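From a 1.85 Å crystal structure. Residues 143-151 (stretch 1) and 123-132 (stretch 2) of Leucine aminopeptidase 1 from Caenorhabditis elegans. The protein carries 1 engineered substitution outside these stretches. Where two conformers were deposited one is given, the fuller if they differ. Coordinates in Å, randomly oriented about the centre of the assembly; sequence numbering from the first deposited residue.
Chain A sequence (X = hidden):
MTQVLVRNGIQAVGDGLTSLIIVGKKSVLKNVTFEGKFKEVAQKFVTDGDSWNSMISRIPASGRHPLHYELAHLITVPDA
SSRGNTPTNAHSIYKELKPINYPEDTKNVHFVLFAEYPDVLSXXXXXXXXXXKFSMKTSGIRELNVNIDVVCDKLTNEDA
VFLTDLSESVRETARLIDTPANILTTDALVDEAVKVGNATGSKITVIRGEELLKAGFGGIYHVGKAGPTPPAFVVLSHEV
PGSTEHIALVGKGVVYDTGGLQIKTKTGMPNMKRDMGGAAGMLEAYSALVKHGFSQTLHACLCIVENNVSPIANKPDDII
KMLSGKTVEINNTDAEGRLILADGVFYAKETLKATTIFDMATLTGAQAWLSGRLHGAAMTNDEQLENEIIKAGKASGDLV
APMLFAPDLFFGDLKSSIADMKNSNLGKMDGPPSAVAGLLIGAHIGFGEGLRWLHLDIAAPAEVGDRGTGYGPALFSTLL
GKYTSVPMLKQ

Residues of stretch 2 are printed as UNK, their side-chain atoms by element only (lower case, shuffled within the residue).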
# COMPACT_ATOMS: atom_id res chain seq x y z
N GLU A 143 -45.49 1.20 -8.63
CA GLU A 143 -45.78 2.55 -8.17
C GLU A 143 -46.87 2.49 -7.11
O GLU A 143 -47.87 1.77 -7.25
CB GLU A 143 -46.21 3.47 -9.32
CG GLU A 143 -45.30 3.46 -10.58
CD GLU A 143 -43.82 3.74 -10.30
OE1 GLU A 143 -43.47 4.39 -9.28
OE2 GLU A 143 -42.98 3.32 -11.12
N LEU A 144 -46.67 3.26 -6.04
CA LEU A 144 -47.55 3.20 -4.89
C LEU A 144 -48.19 4.54 -4.69
O LEU A 144 -47.64 5.58 -5.08
CB LEU A 144 -46.76 2.84 -3.62
CG LEU A 144 -46.01 1.51 -3.63
CD1 LEU A 144 -45.14 1.38 -2.40
CD2 LEU A 144 -46.96 0.36 -3.67
N ASN A 145 -49.35 4.52 -4.06
CA ASN A 145 -49.99 5.74 -3.62
C ASN A 145 -49.69 5.86 -2.13
O ASN A 145 -50.15 5.04 -1.33
CB ASN A 145 -51.50 5.63 -3.91
CG ASN A 145 -52.33 6.65 -3.15
OD1 ASN A 145 -52.10 7.85 -3.23
ND2 ASN A 145 -53.30 6.15 -2.39
N VAL A 146 -48.90 6.87 -1.76
CA VAL A 146 -48.52 7.07 -0.35
C VAL A 146 -49.28 8.25 0.24
O VAL A 146 -49.29 9.34 -0.33
CB VAL A 146 -46.99 7.26 -0.18
CG1 VAL A 146 -46.62 7.50 1.29
CG2 VAL A 146 -46.23 6.07 -0.79
N ASN A 147 -49.94 8.01 1.37
CA ASN A 147 -50.53 9.10 2.16
C ASN A 147 -49.85 9.14 3.53
O ASN A 147 -49.92 8.16 4.29
CB ASN A 147 -52.03 8.88 2.35
CG ASN A 147 -52.81 9.19 1.08
OD1 ASN A 147 -53.01 10.35 0.70
ND2 ASN A 147 -53.23 8.14 0.41
N ILE A 148 -49.20 10.25 3.84
CA ILE A 148 -48.70 10.52 5.19
C ILE A 148 -49.71 11.41 5.91
O ILE A 148 -49.79 12.63 5.67
CB ILE A 148 -47.28 11.20 5.17
CG1 ILE A 148 -46.32 10.40 4.25
CG2 ILE A 148 -46.75 11.37 6.61
CD1 ILE A 148 -44.99 11.07 3.99
N ASP A 149 -50.46 10.79 6.81
CA ASP A 149 -51.48 11.47 7.61
C ASP A 149 -50.92 11.89 8.96
O ASP A 149 -50.63 11.06 9.83
CB ASP A 149 -52.71 10.57 7.77
CG ASP A 149 -53.48 10.39 6.46
OD1 ASP A 149 -53.11 11.02 5.43
OD2 ASP A 149 -54.47 9.64 6.47
N VAL A 150 -50.79 13.19 9.12
CA VAL A 150 -50.17 13.73 10.30
C VAL A 150 -51.29 14.02 11.29
O VAL A 150 -52.26 14.71 10.96
CB VAL A 150 -49.42 15.03 9.99
CG1 VAL A 150 -48.78 15.56 11.27
CG2 VAL A 150 -48.36 14.82 8.90
N VAL A 151 -51.14 13.48 12.50
CA VAL A 151 -52.06 13.73 13.61
C VAL A 151 -51.38 14.74 14.53
O VAL A 151 -50.51 14.38 15.35
CB VAL A 151 -52.37 12.44 14.39
CG1 VAL A 151 -53.35 12.73 15.53
CG2 VAL A 151 -52.93 11.37 13.44
N UNK A 123 -39.94 14.51 10.61
CA UNK A 123 -40.51 13.17 10.54
C UNK A 123 -41.08 12.89 9.16
O UNK A 123 -40.85 11.81 8.59
c UNK A 123 -41.05 12.84 13.00
c UNK A 123 -39.83 13.15 13.51
n UNK A 123 -39.85 12.79 14.85
c UNK A 123 -41.03 12.26 15.13
n UNK A 123 -41.77 12.26 14.03
c UNK A 123 -41.60 13.00 11.61
N UNK A 124 -41.82 13.85 8.62
CA UNK A 124 -42.33 13.72 7.25
C UNK A 124 -41.16 13.52 6.25
O UNK A 124 -41.20 12.61 5.42
c UNK A 124 -43.50 14.93 5.34
c UNK A 124 -44.51 14.89 7.66
c UNK A 124 -43.21 14.93 6.86
N UNK A 125 -40.12 14.34 6.37
CA UNK A 125 -38.99 14.27 5.44
C UNK A 125 -38.35 12.88 5.53
O UNK A 125 -38.04 12.25 4.50
c UNK A 125 -37.97 15.33 5.77
N UNK A 126 -38.15 12.40 6.76
CA UNK A 126 -37.53 11.08 6.97
C UNK A 126 -38.34 9.99 6.27
O UNK A 126 -37.75 9.07 5.68
c UNK A 126 -37.40 10.76 8.47
N UNK A 127 -39.68 10.06 6.34
CA UNK A 127 -40.52 9.05 5.64
C UNK A 127 -40.38 9.18 4.12
O UNK A 127 -40.21 8.18 3.40
c UNK A 127 -42.22 8.81 7.53
c UNK A 127 -43.62 9.23 8.09
c UNK A 127 -42.91 8.28 5.16
c UNK A 127 -42.02 9.16 6.05
N UNK A 128 -40.46 10.42 3.63
CA UNK A 128 -40.32 10.71 2.21
C UNK A 128 -39.04 10.13 1.62
O UNK A 128 -39.05 9.58 0.52
c UNK A 128 -40.38 12.23 1.97
N UNK A 129 -37.93 10.22 2.37
CA UNK A 129 -36.60 9.77 1.87
C UNK A 129 -36.60 8.28 1.53
O UNK A 129 -35.74 7.82 0.77
n UNK A 129 -34.36 12.61 5.55
c UNK A 129 -34.10 13.86 5.16
n UNK A 129 -34.25 14.89 6.01
c UNK A 129 -34.22 11.43 4.66
c UNK A 129 -35.46 9.98 2.91
c UNK A 129 -35.31 11.37 3.53
n UNK A 129 -33.68 14.11 3.91
N UNK A 130 -37.50 7.50 2.13
CA UNK A 130 -37.48 6.04 1.94
C UNK A 130 -38.22 5.62 0.68
O UNK A 130 -38.23 4.44 0.34
o UNK A 130 -39.53 5.54 3.17
c UNK A 130 -38.11 5.28 3.14
c UNK A 130 -37.41 5.66 4.49
N UNK A 131 -38.87 6.58 -0.00
CA UNK A 131 -39.55 6.29 -1.27
C UNK A 131 -38.65 6.65 -2.44
O UNK A 131 -38.75 7.76 -3.00
c UNK A 131 -41.92 6.18 -0.40
c UNK A 131 -42.47 4.97 -0.79
c UNK A 131 -43.29 4.25 0.07
c UNK A 131 -42.13 6.63 0.88
c UNK A 131 -40.96 6.91 -1.32
c UNK A 131 -42.95 5.93 1.76
c UNK A 131 -43.53 4.74 1.36
N UNK A 132 -37.72 5.75 -2.75
CA UNK A 132 -36.66 6.08 -3.72
C UNK A 132 -37.26 6.06 -5.12
O UNK A 132 -37.77 5.03 -5.57
c UNK A 132 -35.51 5.05 -3.61
s UNK A 132 -34.88 4.89 -1.92

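Position 123 carries one carbon and then a five-membered ring of three carbons and two nitrogens, and it stays clear of stretch 1: His123, whose NE2 is hydrogen-bonded elsewhere in the structure. At 124 a single carbon bears two more. CA-to-CB points sideways, yet one arm of the fork still reaches a Val150 methyl, and the side chain also meets Ile148. Three carbons branched at the first make Val124; its CG2 lies 4.0 Å from Val150 CG2 and 4.3 Å from Ile148 CG2.

Position 125 has one carbon, directed away from the strand, and 126 likewise has one, out of reach; they are Ala125 and Ala126. Position 127 has four carbons, forked at the first with one arm two carbons long; its CA-to-CB bond points toward the strand and a carbon of the side chain packs on the Ile148 side chain. This is Ile127, with chi1 m and chi2 t, and its CG2 packs 3.7 Å from Ile148 CD1. At 128 there is again one carbon; this CB, set sideways, comes no nearer than 5.2 Å to Ile148 CD1, so Ala128 makes no contact.

Position 129 extends through three carbons and a nitrogen to a carbon holding two more nitrogens, the guanidinium of Arg129. It is out of reach of stretch 1, and NH1 and NH2 find their hydrogen bonds elsewhere in the structure. Position 130 has one carbon carrying an oxygen and a carbon, and it is out of reach of stretch 1: Thr130. Its OG1 donates to Ile127 O at 2.7 Å, and Thr130 N reaches the same oxygen at 3.1 Å, tying the chain back onto the carbonyl of Ile127.

Position 131 has one carbon followed by a six-carbon ring lying against Val146 and Leu144, hence Phe131. Val146 CG2 sits over one face, 3.8 Å from the ring centroid and 3.6 Å from Phe131 CE1, a CH-pi contact; Leu144 CD1 meets the edge, 4.2 Å from CE1. Position 132, one carbon and then a sulfur, is Cys132, out of reach.

The contact works by alternation against a helix and its turn. Leu144, Val146, Ile148 and Val150 point toward stretch 2, while the intervening Asn145, Asn147 and Asp149 make no contact with it. Running nearly antiparallel to the strand at 162°, the helix offers Val124 and Ile127, one turn apart, and the type I turn from Ala128 to Phe131, closed by Phe131 N to Ala128 O at 3.1 Å, carries the ring to the strand's start. No hydrogen bond crosses; apolar packing does the work, burying 310 Å² in all.

Stretch 2 (123-132) HVAAIARTFC
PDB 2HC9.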